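Local coordinates for protein sucrose 6(F)-phosphate phosphorylase (Thermoanaerobacterium thermosaccharolyticum DSM 571, PDB 6S9V) that belongs to the alpha-amylase family of carbohydrate-active proteins, folding as a closed eight-stranded beta/alpha barrel followed by a C-terminal antiparallel sheet, at residues 281-289 against 479-487; 372-383 against 433-444. All coordinates share one frame; numbering follows the deposited sequence.

Interaction 1: residues 281-289 against 479-487; sequences YTLINKSNE and IDLKTYKTT. With SO4 (sulfate ion), chain G.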
loop_
_atom_site.group_PDB
_atom_site.type_symbol
_atom_site.label_atom_id
_atom_site.label_comp_id
_atom_site.label_asym_id
_atom_site.label_seq_id
_atom_site.Cartn_x
_atom_site.Cartn_y
_atom_site.Cartn_z
ATOM N N TYR A 281 7.541 -3.427 -17.236
ATOM C CA TYR A 281 7.590 -4.176 -18.486
ATOM C C TYR A 281 7.526 -3.247 -19.688
ATOM O O TYR A 281 8.253 -3.439 -20.674
ATOM C CB TYR A 281 6.443 -5.190 -18.523
ATOM C CG TYR A 281 6.331 -5.930 -19.833
ATOM C CD1 TYR A 281 5.602 -5.403 -20.896
ATOM C CD2 TYR A 281 6.963 -7.149 -20.015
ATOM C CE1 TYR A 281 5.508 -6.075 -22.106
ATOM C CE2 TYR A 281 6.868 -7.835 -21.222
ATOM C CZ TYR A 281 6.144 -7.290 -22.261
ATOM O OH TYR A 281 6.062 -7.971 -23.455
ATOM N N THR A 282 6.652 -2.239 -19.627
ATOM C CA THR A 282 6.503 -1.290 -20.722
ATOM C C THR A 282 7.835 -0.638 -21.071
ATOM O O THR A 282 8.206 -0.535 -22.248
ATOM C CB THR A 282 5.484 -0.212 -20.330
ATOM O OG1 THR A 282 4.203 -0.812 -20.068
ATOM C CG2 THR A 282 5.363 0.819 -21.414
ATOM N N LEU A 283 8.557 -0.173 -20.052
ATOM C CA LEU A 283 9.790 0.574 -20.265
ATOM C C LEU A 283 10.957 -0.342 -20.600
ATOM O O LEU A 283 11.780 -0.007 -21.463
ATOM C CB LEU A 283 10.091 1.411 -19.025
ATOM C CG LEU A 283 8.983 2.415 -18.708
ATOM C CD1 LEU A 283 9.153 2.988 -17.312
ATOM C CD2 LEU A 283 8.973 3.527 -19.741
ATOM N N ILE A 284 11.045 -1.504 -19.951
ATOM C CA ILE A 284 12.143 -2.426 -20.236
ATOM C C ILE A 284 12.054 -2.948 -21.666
ATOM O O ILE A 284 13.071 -3.084 -22.358
ATOM C CB ILE A 284 12.155 -3.586 -19.221
ATOM C CG1 ILE A 284 12.651 -3.093 -17.859
ATOM C CG2 ILE A 284 13.017 -4.743 -19.738
ATOM C CD1 ILE A 284 12.448 -4.086 -16.732
ATOM N N ASN A 285 10.842 -3.251 -22.133
ATOM C CA ASN A 285 10.640 -3.866 -23.441
ATOM C C ASN A 285 10.231 -2.882 -24.530
ATOM O O ASN A 285 10.082 -3.287 -25.686
ATOM C CB ASN A 285 9.590 -4.973 -23.320
ATOM C CG ASN A 285 10.034 -6.090 -22.405
ATOM O OD1 ASN A 285 9.364 -6.420 -21.430
ATOM N ND2 ASN A 285 11.169 -6.683 -22.720
ATOM N N LYS A 286 10.071 -1.606 -24.201
ATOM C CA LYS A 286 9.741 -0.578 -25.183
ATOM C C LYS A 286 8.489 -0.953 -25.966
ATOM O O LYS A 286 8.434 -0.831 -27.193
ATOM C CB LYS A 286 10.908 -0.331 -26.138
ATOM C CG LYS A 286 12.173 0.124 -25.460
ATOM C CD LYS A 286 13.246 0.439 -26.487
ATOM C CE LYS A 286 14.572 0.777 -25.820
ATOM N NZ LYS A 286 14.499 2.019 -24.996
ATOM N N SER A 287 7.473 -1.419 -25.242
ATOM C CA SER A 287 6.217 -1.822 -25.858
ATOM C C SER A 287 5.061 -1.358 -24.990
ATOM O O SER A 287 5.056 -1.599 -23.779
ATOM C CB SER A 287 6.134 -3.341 -26.034
ATOM O OG SER A 287 4.806 -3.716 -26.377
ATOM N N ASN A 288 4.063 -0.746 -25.616
ATOM C CA ASN A 288 2.911 -0.238 -24.890
ATOM C C ASN A 288 1.782 -1.257 -24.781
ATOM O O ASN A 288 0.749 -0.946 -24.178
ATOM C CB ASN A 288 2.388 1.046 -25.560
ATOM C CG ASN A 288 1.731 0.791 -26.914
ATOM O OD1 ASN A 288 1.435 -0.352 -27.281
ATOM N ND2 ASN A 288 1.471 1.866 -27.655
ATOM N N GLU A 289 1.964 -2.472 -25.311
ATOM C CA GLU A 289 0.821 -3.352 -25.558
ATOM C C GLU A 289 0.148 -3.777 -24.260
ATOM O O GLU A 289 -1.085 -3.741 -24.146
ATOM C CB GLU A 289 1.269 -4.584 -26.352
ATOM C CG GLU A 289 1.632 -4.288 -27.796
ATOM C CD GLU A 289 1.586 -5.516 -28.704
ATOM O OE1 GLU A 289 0.712 -6.389 -28.512
ATOM O OE2 GLU A 289 2.434 -5.603 -29.617
ATOM N N ILE A 479 5.296 9.832 -25.092
ATOM C CA ILE A 479 6.560 9.195 -24.734
ATOM C C ILE A 479 7.068 8.420 -25.940
ATOM O O ILE A 479 6.337 7.608 -26.521
ATOM C CB ILE A 479 6.426 8.253 -23.522
ATOM C CG1 ILE A 479 6.002 9.014 -22.267
ATOM C CG2 ILE A 479 7.774 7.528 -23.268
ATOM C CD1 ILE A 479 5.540 8.120 -21.116
ATOM N N ASP A 480 8.310 8.691 -26.328
ATOM C CA ASP A 480 9.043 7.867 -27.283
ATOM C C ASP A 480 9.794 6.817 -26.472
ATOM O O ASP A 480 10.771 7.139 -25.790
ATOM C CB ASP A 480 9.991 8.728 -28.112
ATOM C CG ASP A 480 10.756 7.934 -29.157
ATOM O OD1 ASP A 480 10.696 6.684 -29.142
ATOM O OD2 ASP A 480 11.409 8.575 -30.012
ATOM N N LEU A 481 9.324 5.566 -26.518
ATOM C CA LEU A 481 9.945 4.516 -25.717
ATOM C C LEU A 481 11.331 4.148 -26.224
ATOM O O LEU A 481 12.073 3.458 -25.512
ATOM C CB LEU A 481 9.059 3.270 -25.692
ATOM C CG LEU A 481 7.743 3.452 -24.920
ATOM C CD1 LEU A 481 6.861 2.247 -25.132
ATOM C CD2 LEU A 481 8.002 3.688 -23.439
ATOM N N LYS A 482 11.687 4.565 -27.438
ATOM C CA LYS A 482 13.046 4.353 -27.920
ATOM C C LYS A 482 14.047 5.168 -27.106
ATOM O O LYS A 482 15.125 4.672 -26.759
ATOM C CB LYS A 482 13.126 4.708 -29.408
ATOM C CG LYS A 482 12.349 3.744 -30.307
ATOM C CD LYS A 482 12.541 4.024 -31.799
ATOM C CE LYS A 482 11.684 5.186 -32.292
ATOM N NZ LYS A 482 11.830 5.401 -33.771
ATOM N N THR A 483 13.700 6.416 -26.787
ATOM C CA THR A 483 14.579 7.337 -26.083
ATOM C C THR A 483 14.101 7.677 -24.680
ATOM O O THR A 483 14.860 8.296 -23.921
ATOM C CB THR A 483 14.702 8.644 -26.877
ATOM O OG1 THR A 483 13.423 9.301 -26.886
ATOM C CG2 THR A 483 15.119 8.356 -28.299
ATOM N N TYR A 484 12.876 7.298 -24.317
ATOM C CA TYR A 484 12.201 7.705 -23.090
ATOM C C TYR A 484 11.989 9.212 -23.015
ATOM O O TYR A 484 11.649 9.733 -21.945
ATOM C CB TYR A 484 12.942 7.210 -21.842
ATOM C CG TYR A 484 13.121 5.715 -21.864
ATOM C CD1 TYR A 484 12.020 4.860 -21.847
ATOM C CD2 TYR A 484 14.383 5.155 -21.948
ATOM C CE1 TYR A 484 12.190 3.480 -21.898
ATOM C CE2 TYR A 484 14.557 3.791 -21.987
ATOM C CZ TYR A 484 13.466 2.958 -21.970
ATOM O OH TYR A 484 13.679 1.600 -22.028
ATOM N N LYS A 485 12.132 9.916 -24.131
ATOM C CA LYS A 485 11.784 11.327 -24.163
ATOM C C LYS A 485 10.296 11.486 -23.882
ATOM O O LYS A 485 9.458 10.858 -24.536
ATOM C CB LYS A 485 12.137 11.941 -25.513
ATOM C CG LYS A 485 12.004 13.458 -25.544
ATOM C CD LYS A 485 12.360 14.004 -26.906
ATOM C CE LYS A 485 12.499 15.510 -26.888
ATOM N NZ LYS A 485 12.695 16.038 -28.266
ATOM N N THR A 486 9.974 12.330 -22.910
ATOM C CA THR A 486 8.619 12.485 -22.398
ATOM C C THR A 486 8.220 13.940 -22.564
ATOM O O THR A 486 8.863 14.830 -21.995
ATOM C CB THR A 486 8.544 12.063 -20.927
ATOM O OG1 THR A 486 8.920 10.686 -20.803
ATOM C CG2 THR A 486 7.147 12.254 -20.381
ATOM N N THR A 487 7.172 14.182 -23.349
ATOM C CA THR A 487 6.692 15.527 -23.616
ATOM C C THR A 487 5.211 15.601 -23.275
ATOM O O THR A 487 4.458 14.655 -23.530
ATOM C CB THR A 487 6.909 15.913 -25.087
ATOM O OG1 THR A 487 8.302 15.793 -25.420
ATOM C CG2 THR A 487 6.462 17.341 -25.331
HETATM S S SO4 G . 8.659 3.096 -35.337
HETATM O O1 SO4 G . 8.040 1.799 -35.081
HETATM O O2 SO4 G . 9.405 3.051 -36.592
HETATM O O3 SO4 G . 7.613 4.114 -35.418
HETATM O O4 SO4 G . 9.580 3.428 -34.252
#
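Lys286 and Tyr484 carry this meeting of a beta-hairpin turn with the C-terminal end of barrel helix 275-285. The turn joins strands 473-480 and 485-491 of the C-terminal antiparallel sheet, and the contact illustrates how carbonyls at a helix end and in a turn find donors across a domain boundary. Lys286, with a phi of 55°, swings the chain off the helix, and Ser287 N turns back to Thr282 O. The next carbonyl, Leu283 O, takes the hydroxyl of Tyr484 instead, OH to O 2.6 Å; it lies at the edge of the ring, and the hydroxyl approaches tilted from the carbonyl plane. The lysine chain runs extended until its last torsion (chi4 -64°), where it bends to bring the ammonium over the turn. NZ is 2.9 Å from Leu481 O, in the carbonyl plane, and 3.2 Å from Lys482 O, which it meets from above the plane. A weak third bond runs from NZ to Tyr484 OH, making that hydroxyl both donor and acceptor. Next to this polar cluster, Leu481 points into the helix end: its CD2 meets Leu283 CD2 at 3.8 Å, while CD1 lies 3.7 Å from Ser287 N. Leu283 CD2 also touches Tyr484 CE1. Two of the turn's amides are satisfied from within it: Asp480 OD1 accepts from Lys482 N in an Asx turn, and Thr483 OG1 from Lys485 N in an ST turn. Lys482 NZ donates to O4 of a sulfate ion, 3.0 Å away, which Arg460 NH2 also binds.

Interaction 2: residues 372-383 against 433-444; sequences DDAYLAARAIQF and VVQRLLKLIRFR
Leu376 and Phe383 enter helix 433-444 as knobs into holes, and Leu437 does the same in reverse, so two nearly parallel helices (crossing angle -18°, axes 10.4 Å apart at closest approach) interlock. Leu376 sits among Val433, Arg436, Leu437 and Leu440, its CD2 3.6 Å from Val433 CG2. Phe383 lies among Leu437, Leu440, Ile441 and Arg444; Leu440 CG faces its edge 3.7 Å from CD2, while Ile441 CG1 comes in obliquely toward CE2. In the reverse direction, Leu437 CD1 abuts Arg379 CG at 3.7 Å and CD2 reaches toward Tyr375 OH; with CG opposite the backbone N (chi1 178°), its branches are carried into that hole. Polar grips flank the apolar middle. Arg436 holds Asp373 end-on, NH1 and NH2 both bonding OD1 (NH1 to OD1 2.9 Å), with carboxylate and guanidinium planes 64° apart, while Leu376 CG covers one guanidinium face. Far along, Arg444 NE donates to Phe383 O, 2.9 Å, and a water bridges that carbonyl to Arg444 NH2. Second-shell partners fix these groups. Val502 OXT, the chain terminus, forms another salt bridge with Arg436 NH2, and Asn19 binds Arg444 NH2. Arg379 NE and NH2 clasp Tyr375 OH in the guanidinium plane, with Asp307 in a salt bridge to NH2 and Gly395 O bonded to the tyrosine hydroxyl. The chemistry implies that interdigitated aliphatic and aromatic groups probably set the spacing, whereas arginines pin each end: one binds two carboxylates, Asp373 and the chain terminus, which probably favours its charged state, and one a main-chain carbonyl.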
loop_
_atom_site.group_PDB
_atom_site.type_symbol
_atom_site.label_atom_id
_atom_site.label_comp_id
_atom_site.label_asym_id
_atom_site.label_seq_id
_atom_site.Cartn_x
_atom_site.Cartn_y
_atom_site.Cartn_z
ATOM N N ASP A 372 17.215 8.088 -15.470
ATOM C CA ASP A 372 16.382 9.232 -15.094
ATOM C C ASP A 372 15.223 9.412 -16.061
ATOM O O ASP A 372 14.081 9.649 -15.653
ATOM C CB ASP A 372 17.208 10.520 -15.092
ATOM C CG ASP A 372 18.199 10.604 -13.949
ATOM O OD1 ASP A 372 18.288 9.664 -13.141
ATOM O OD2 ASP A 372 18.917 11.630 -13.884
ATOM N N ASP A 373 15.520 9.362 -17.363
ATOM C CA ASP A 373 14.495 9.619 -18.369
ATOM C C ASP A 373 13.407 8.556 -18.322
ATOM O O ASP A 373 12.215 8.877 -18.381
ATOM C CB ASP A 373 15.155 9.690 -19.750
ATOM C CG ASP A 373 16.058 10.920 -19.905
ATOM O OD1 ASP A 373 15.809 11.939 -19.230
ATOM O OD2 ASP A 373 17.054 10.852 -20.657
ATOM N N ALA A 374 13.793 7.284 -18.207
ATOM C CA ALA A 374 12.803 6.221 -18.092
ATOM C C ALA A 374 11.996 6.361 -16.805
ATOM O O ALA A 374 10.786 6.090 -16.783
ATOM C CB ALA A 374 13.493 4.862 -18.145
ATOM N N TYR A 375 12.647 6.801 -15.728
ATOM C CA TYR A 375 11.955 6.957 -14.456
ATOM C C TYR A 375 10.937 8.088 -14.522
ATOM O O TYR A 375 9.808 7.942 -14.038
ATOM C CB TYR A 375 12.965 7.208 -13.341
ATOM C CG TYR A 375 12.319 7.401 -12.000
ATOM C CD1 TYR A 375 11.423 6.461 -11.504
ATOM C CD2 TYR A 375 12.590 8.519 -11.225
ATOM C CE1 TYR A 375 10.825 6.628 -10.281
ATOM C CE2 TYR A 375 11.992 8.688 -9.987
ATOM C CZ TYR A 375 11.106 7.740 -9.524
ATOM O OH TYR A 375 10.485 7.904 -8.301
ATOM N N LEU A 376 11.309 9.219 -15.124
ATOM C CA LEU A 376 10.335 10.289 -15.325
ATOM C C LEU A 376 9.212 9.829 -16.250
ATOM O O LEU A 376 8.047 10.183 -16.043
ATOM C CB LEU A 376 11.018 11.534 -15.884
ATOM C CG LEU A 376 11.471 12.582 -14.867
ATOM C CD1 LEU A 376 10.302 13.126 -14.051
ATOM C CD2 LEU A 376 12.506 11.989 -13.943
ATOM N N ALA A 377 9.539 9.023 -17.264
ATOM C CA ALA A 377 8.505 8.464 -18.128
ATOM C C ALA A 377 7.542 7.589 -17.334
ATOM O O ALA A 377 6.319 7.663 -17.527
ATOM C CB ALA A 377 9.140 7.674 -19.272
ATOM N N ALA A 378 8.079 6.776 -16.417
ATOM C CA ALA A 378 7.262 5.929 -15.555
ATOM C C ALA A 378 6.278 6.747 -14.726
ATOM O O ALA A 378 5.094 6.393 -14.612
ATOM C CB ALA A 378 8.169 5.107 -14.640
ATOM N N ARG A 379 6.759 7.823 -14.102
ATOM C CA ARG A 379 5.884 8.662 -13.288
ATOM C C ARG A 379 4.862 9.393 -14.152
ATOM O O ARG A 379 3.719 9.591 -13.732
ATOM C CB ARG A 379 6.718 9.664 -12.481
ATOM C CG ARG A 379 7.545 9.018 -11.363
ATOM C CD ARG A 379 6.674 8.598 -10.183
ATOM N NE ARG A 379 7.499 8.040 -9.115
ATOM C CZ ARG A 379 7.052 7.298 -8.111
ATOM N NH1 ARG A 379 5.759 7.006 -8.002
ATOM N NH2 ARG A 379 7.911 6.834 -7.212
ATOM N N ALA A 380 5.257 9.825 -15.356
ATOM C CA ALA A 380 4.291 10.451 -16.254
ATOM C C ALA A 380 3.165 9.481 -16.598
ATOM O O ALA A 380 1.977 9.837 -16.544
ATOM C CB ALA A 380 4.986 10.939 -17.529
ATOM N N ILE A 381 3.519 8.244 -16.951
ATOM C CA ILE A 381 2.511 7.218 -17.200
ATOM C C ILE A 381 1.609 7.070 -15.983
ATOM O O ILE A 381 0.378 7.048 -16.095
ATOM C CB ILE A 381 3.172 5.880 -17.563
ATOM C CG1 ILE A 381 3.911 5.972 -18.898
ATOM C CG2 ILE A 381 2.109 4.777 -17.595
ATOM C CD1 ILE A 381 4.880 4.811 -19.122
ATOM N N GLN A 382 2.214 6.954 -14.798
ATOM C CA GLN A 382 1.426 6.817 -13.578
ATOM C C GLN A 382 0.457 7.981 -13.418
ATOM O O GLN A 382 -0.734 7.783 -13.148
ATOM C CB GLN A 382 2.348 6.736 -12.358
ATOM C CG GLN A 382 1.585 6.458 -11.066
ATOM C CD GLN A 382 2.310 6.922 -9.819
ATOM O OE1 GLN A 382 3.506 7.206 -9.838
ATOM N NE2 GLN A 382 1.576 6.980 -8.716
ATOM N N PHE A 383 0.954 9.209 -13.585
ATOM C CA PHE A 383 0.132 10.383 -13.323
ATOM C C PHE A 383 -0.942 10.582 -14.389
ATOM O O PHE A 383 -1.980 11.195 -14.109
ATOM C CB PHE A 383 1.009 11.632 -13.231
ATOM C CG PHE A 383 1.985 11.626 -12.072
ATOM C CD1 PHE A 383 1.885 10.695 -11.049
ATOM C CD2 PHE A 383 3.009 12.557 -12.021
ATOM C CE1 PHE A 383 2.788 10.695 -10.000
ATOM C CE2 PHE A 383 3.912 12.568 -10.968
ATOM C CZ PHE A 383 3.806 11.636 -9.958
ATOM N N VAL A 433 17.170 14.789 -11.289
ATOM C CA VAL A 433 16.034 13.892 -11.484
ATOM C C VAL A 433 14.921 14.204 -10.487
ATOM O O VAL A 433 13.733 14.097 -10.820
ATOM C CB VAL A 433 16.474 12.415 -11.391
ATOM C CG1 VAL A 433 17.013 12.090 -9.998
ATOM C CG2 VAL A 433 15.303 11.498 -11.745
ATOM N N VAL A 434 15.276 14.611 -9.266
ATOM C CA VAL A 434 14.264 14.941 -8.270
ATOM C C VAL A 434 13.581 16.260 -8.619
ATOM O O VAL A 434 12.355 16.391 -8.507
ATOM C CB VAL A 434 14.896 14.987 -6.866
ATOM C CG1 VAL A 434 13.882 15.463 -5.828
ATOM C CG2 VAL A 434 15.441 13.616 -6.497
ATOM N N GLN A 435 14.353 17.255 -9.058
ATOM C CA GLN A 435 13.740 18.516 -9.464
ATOM C C GLN A 435 12.806 18.310 -10.655
ATOM O O GLN A 435 11.735 18.926 -10.726
ATOM C CB GLN A 435 14.819 19.552 -9.780
ATOM C CG GLN A 435 15.517 20.161 -8.540
ATOM C CD GLN A 435 14.568 20.902 -7.583
ATOM O OE1 GLN A 435 13.706 21.677 -8.008
ATOM N NE2 GLN A 435 14.740 20.670 -6.279
ATOM N N ARG A 436 13.182 17.435 -11.594
ATOM C CA ARG A 436 12.282 17.121 -12.704
ATOM C C ARG A 436 11.005 16.458 -12.209
ATOM O O ARG A 436 9.912 16.755 -12.703
ATOM C CB ARG A 436 12.970 16.213 -13.720
ATOM C CG ARG A 436 14.088 16.870 -14.487
ATOM C CD ARG A 436 14.845 15.830 -15.294
ATOM N NE ARG A 436 14.023 15.259 -16.355
ATOM C CZ ARG A 436 14.359 14.188 -17.070
ATOM N NH1 ARG A 436 15.504 13.555 -16.831
ATOM N NH2 ARG A 436 13.551 13.751 -18.029
ATOM N N LEU A 437 11.127 15.534 -11.250
ATOM C CA LEU A 437 9.950 14.856 -10.719
ATOM C C LEU A 437 9.039 15.826 -9.972
ATOM O O LEU A 437 7.808 15.731 -10.077
ATOM C CB LEU A 437 10.377 13.714 -9.801
ATOM C CG LEU A 437 9.265 12.917 -9.116
ATOM C CD1 LEU A 437 8.210 12.435 -10.112
ATOM C CD2 LEU A 437 9.881 11.733 -8.349
ATOM N N LEU A 438 9.618 16.752 -9.207
ATOM C CA LEU A 438 8.798 17.712 -8.479
ATOM C C LEU A 438 8.016 18.604 -9.438
ATOM O O LEU A 438 6.851 18.931 -9.181
ATOM C CB LEU A 438 9.678 18.547 -7.545
ATOM C CG LEU A 438 10.327 17.765 -6.390
ATOM C CD1 LEU A 438 11.205 18.663 -5.540
ATOM C CD2 LEU A 438 9.271 17.099 -5.518
ATOM N N LYS A 439 8.641 19.013 -10.549
ATOM C CA LYS A 439 7.941 19.819 -11.546
ATOM C C LYS A 439 6.788 19.038 -12.169
ATOM O O LYS A 439 5.687 19.581 -12.374
ATOM C CB LYS A 439 8.926 20.291 -12.621
ATOM C CG LYS A 439 8.328 21.282 -13.602
ATOM C CD LYS A 439 9.365 21.831 -14.573
ATOM C CE LYS A 439 8.710 22.721 -15.624
ATOM N NZ LYS A 439 9.703 23.262 -16.604
ATOM N N LEU A 440 7.024 17.762 -12.479
ATOM C CA LEU A 440 5.971 16.917 -13.025
ATOM C C LEU A 440 4.837 16.748 -12.026
ATOM O O LEU A 440 3.658 16.808 -12.399
ATOM C CB LEU A 440 6.536 15.548 -13.408
ATOM C CG LEU A 440 5.535 14.520 -13.944
ATOM C CD1 LEU A 440 4.937 15.001 -15.267
ATOM C CD2 LEU A 440 6.185 13.157 -14.098
ATOM N N ILE A 441 5.170 16.523 -10.752
ATOM C CA ILE A 441 4.135 16.380 -9.732
ATOM C C ILE A 441 3.274 17.634 -9.674
ATOM O O ILE A 441 2.035 17.565 -9.667
ATOM C CB ILE A 441 4.767 16.065 -8.364
ATOM C CG1 ILE A 441 5.303 14.634 -8.340
ATOM C CG2 ILE A 441 3.747 16.268 -7.267
ATOM C CD1 ILE A 441 6.188 14.331 -7.131
ATOM N N ARG A 442 3.914 18.802 -9.609
ATOM C CA ARG A 442 3.144 20.036 -9.515
ATOM C C ARG A 442 2.301 20.266 -10.763
ATOM O O ARG A 442 1.183 20.792 -10.665
ATOM C CB ARG A 442 4.058 21.228 -9.231
ATOM C CG ARG A 442 4.668 21.152 -7.829
ATOM C CD ARG A 442 4.885 22.538 -7.240
ATOM N NE ARG A 442 6.062 23.205 -7.757
ATOM C CZ ARG A 442 6.324 24.499 -7.608
ATOM N NH1 ARG A 442 5.486 25.305 -6.953
ATOM N NH2 ARG A 442 7.441 24.984 -8.123
ATOM N N PHE A 443 2.801 19.879 -11.938
ATOM C CA PHE A 443 1.954 19.938 -13.123
ATOM C C PHE A 443 0.715 19.065 -12.952
ATOM O O PHE A 443 -0.405 19.489 -13.269
ATOM C CB PHE A 443 2.715 19.510 -14.375
ATOM C CG PHE A 443 1.896 19.639 -15.634
ATOM C CD1 PHE A 443 1.773 20.865 -16.269
ATOM C CD2 PHE A 443 1.224 18.547 -16.156
ATOM C CE1 PHE A 443 0.995 21.003 -17.423
ATOM C CE2 PHE A 443 0.458 18.671 -17.314
ATOM C CZ PHE A 443 0.349 19.900 -17.944
ATOM N N ARG A 444 0.896 17.847 -12.431
ATOM C CA ARG A 444 -0.232 16.944 -12.205
ATOM C C ARG A 444 -1.206 17.491 -11.160
ATOM O O ARG A 444 -2.405 17.173 -11.201
ATOM C CB ARG A 444 0.303 15.568 -11.800
ATOM C CG ARG A 444 -0.740 14.541 -11.430
ATOM C CD ARG A 444 -1.747 14.284 -12.536
ATOM N NE ARG A 444 -2.659 13.210 -12.147
ATOM C CZ ARG A 444 -3.629 13.344 -11.245
ATOM N NH1 ARG A 444 -3.818 14.510 -10.649
ATOM N NH2 ARG A 444 -4.404 12.312 -10.934
HETATM O O HOH W 1 17.645 13.896 -14.866
HETATM O O HOH W 2 19.837 13.274 -11.661
HETATM O O HOH W 3 -4.531 10.549 -13.417
#

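How the interactions relate
Followed from the N terminus, the chain first lays down 281-289 at the end of a barrel helix, then 372-383, then 433-444, and finally 479-487 in the C-terminal sheet. Interaction 2 closes a loop of 49 residues that lies wholly inside the 189-residue loop closed by interaction 1, so the two nest and do not cross. Their centres are about 14 Å apart, and helix 372-384 joins them: Leu283 CD1 packs against Ala378 CB, Ile479 CD1 against Ile381 CG1 and Thr486 OG1 against Ala377 CB. Together they tie the barrel, the helix leading into the C-terminal sheet, and that sheet's hairpin into one body.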